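Local coordinates for protein ferric-chelate reductase (NAD(P)H) (Archaeoglobus fulgidus, PDB 1I0S) that reduces ferric iron bound in a variety of siderophore chelators with NAD(P)H as electron donor, using FMN or FAD and releasing ferrous iron, at residues 112-117 against 133-138. Residues are numbered along the deposited sequence; the frame is centred on the assembly and turned at random.
Sequences VIEAKV and AVDAEV
V134 and D135 both stand opposite E114, which makes a classic beta bulge in the strand pair. The carbonyl oxygen of E114 takes two N-H groups. V134 N donates the stronger bond, 2.8 Å to E114 O, and D135 N adds a weak one of 3.4 Å. In the other direction E114 N gives a nearly straight bond (177°) to D135 O. Beyond the bulge, V112 and E137 form a regular antiparallel hydrogen-bonded pair, each N bonding the other's O.

The two segments belong to strands 109-122 and 126-138, a beta hairpin in the closed antiparallel barrel of the flavin reductase-like domain. Strand 61-67 flanks 112-117 on its other side. I113, A115, A133 and A136 share one face, where I113 CG1 lies 4.3 Å from A136 CB. F6 of the second subunit packs on I113, and M1 of that subunit on A133 and A136. The A136 backbone is also hydrogen-bonded to the second subunit, so the hairpin contributes to the homodimer.

The opposite face carries V112, E114, D135 and E137. CG of E114 is anti to the backbone N (chi1 174°), which lays the extended chain across V134, and E114 CG touches V134 CG2 at 3.5 Å. The carboxylates of E114 and D135 are nearly coplanar, with E114 OE1 and D135 OD1 4.5 Å apart. One water donates to both oxygens and probably eases the repulsion between them. E114 OE2 is hydrogen-bonded to T100 OG1, while E137 OE1 forms a salt bridge with K96 NZ. An alanine in place of E114 would probably leave T100 and the bridging water each short of a partner and cost V134 CG2 its packing against the glutamate chain. D135 OD2 also accepts a bond from A136 N, 2.8 Å long, from above the carboxylate plane.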
loop_
_atom_site.group_PDB
_atom_site.type_symbol
_atom_site.label_atom_id
_atom_site.label_comp_id
_atom_site.label_asym_id
_atom_site.label_seq_id
_atom_site.Cartn_x
_atom_site.Cartn_y
_atom_site.Cartn_z
ATOM N N VAL B 112 4.241 12.819 9.538
ATOM C CA VAL B 112 4.812 13.331 8.295
ATOM C C VAL B 112 6.109 12.594 8.020
ATOM O O VAL B 112 6.828 12.198 8.949
ATOM C CB VAL B 112 5.087 14.865 8.326
ATOM C CG1 VAL B 112 3.769 15.626 8.282
ATOM C CG2 VAL B 112 5.887 15.250 9.578
ATOM N N ILE B 113 6.396 12.391 6.740
ATOM C CA ILE B 113 7.599 11.696 6.311
ATOM C C ILE B 113 8.239 12.527 5.213
ATOM O O ILE B 113 7.549 13.037 4.336
ATOM C CB ILE B 113 7.259 10.301 5.709
ATOM C CG1 ILE B 113 6.574 9.439 6.779
ATOM C CG2 ILE B 113 8.528 9.632 5.180
ATOM C CD1 ILE B 113 5.828 8.191 6.240
ATOM N N GLU B 114 9.559 12.652 5.256
ATOM C CA GLU B 114 10.281 13.410 4.254
ATOM C C GLU B 114 11.222 12.445 3.564
ATOM O O GLU B 114 11.912 11.680 4.233
ATOM C CB GLU B 114 11.051 14.534 4.951
ATOM C CG GLU B 114 11.964 15.313 4.069
ATOM C CD GLU B 114 12.588 16.491 4.814
ATOM O OE1 GLU B 114 12.756 16.395 6.050
ATOM O OE2 GLU B 114 12.911 17.489 4.152
ATOM N N ALA B 115 11.268 12.471 2.231
ATOM C CA ALA B 115 12.148 11.546 1.509
ATOM C C ALA B 115 12.872 12.116 0.290
ATOM O O ALA B 115 12.407 13.066 -0.339
ATOM C CB ALA B 115 11.353 10.306 1.088
ATOM N N LYS B 116 14.022 11.529 -0.034
ATOM C CA LYS B 116 14.779 11.949 -1.209
ATOM C C LYS B 116 14.616 10.800 -2.199
ATOM O O LYS B 116 14.762 9.635 -1.831
ATOM C CB LYS B 116 16.269 12.187 -0.882
ATOM C CG LYS B 116 17.046 10.974 -0.412
ATOM C CD LYS B 116 18.517 11.333 -0.157
ATOM C CE LYS B 116 19.279 10.169 0.493
ATOM N NZ LYS B 116 20.702 10.568 0.787
ATOM N N VAL B 117 14.281 11.130 -3.444
ATOM C CA VAL B 117 14.086 10.101 -4.454
ATOM C C VAL B 117 15.421 9.479 -4.842
ATOM O O VAL B 117 16.370 10.184 -5.202
ATOM C CB VAL B 117 13.395 10.677 -5.709
ATOM C CG1 VAL B 117 13.259 9.584 -6.783
ATOM C CG2 VAL B 117 12.024 11.232 -5.332
ATOM N N ALA B 133 13.718 7.571 3.153
ATOM C CA ALA B 133 13.236 8.483 4.192
ATOM C C ALA B 133 14.419 9.161 4.876
ATOM O O ALA B 133 15.378 8.490 5.260
ATOM C CB ALA B 133 12.399 7.722 5.225
ATOM N N VAL B 134 14.354 10.483 5.008
ATOM C CA VAL B 134 15.423 11.233 5.670
ATOM C C VAL B 134 14.953 11.751 7.038
ATOM O O VAL B 134 15.776 12.022 7.922
ATOM C CB VAL B 134 15.930 12.392 4.788
ATOM C CG1 VAL B 134 16.651 11.826 3.576
ATOM C CG2 VAL B 134 14.787 13.281 4.362
ATOM N N ASP B 135 13.643 11.909 7.201
ATOM C CA ASP B 135 13.052 12.307 8.478
ATOM C C ASP B 135 11.629 11.777 8.532
ATOM O O ASP B 135 11.032 11.456 7.502
ATOM C CB ASP B 135 13.026 13.833 8.667
ATOM C CG ASP B 135 12.961 14.237 10.142
ATOM O OD1 ASP B 135 12.893 15.458 10.427
ATOM O OD2 ASP B 135 12.989 13.339 11.020
ATOM N N ALA B 136 11.093 11.674 9.742
ATOM C CA ALA B 136 9.733 11.208 9.952
ATOM C C ALA B 136 9.396 11.581 11.377
ATOM O O ALA B 136 10.268 11.530 12.251
ATOM C CB ALA B 136 9.642 9.683 9.751
ATOM N N GLU B 137 8.142 11.946 11.606
ATOM C CA GLU B 137 7.692 12.369 12.919
ATOM C C GLU B 137 6.221 12.054 13.161
ATOM O O GLU B 137 5.389 12.198 12.258
ATOM C CB GLU B 137 7.958 13.881 13.032
ATOM C CG GLU B 137 7.190 14.638 14.090
ATOM C CD GLU B 137 7.628 16.095 14.138
ATOM O OE1 GLU B 137 8.079 16.605 13.086
ATOM O OE2 GLU B 137 7.518 16.721 15.215
ATOM N N VAL B 138 5.903 11.592 14.366
ATOM C CA VAL B 138 4.522 11.325 14.734
ATOM C C VAL B 138 4.066 12.649 15.350
ATOM O O VAL B 138 4.742 13.185 16.227
ATOM C CB VAL B 138 4.422 10.174 15.751
ATOM C CG1 VAL B 138 2.988 10.024 16.233
ATOM C CG2 VAL B 138 4.880 8.875 15.088
HETATM O O HOH W 1 11.751 17.149 8.655
#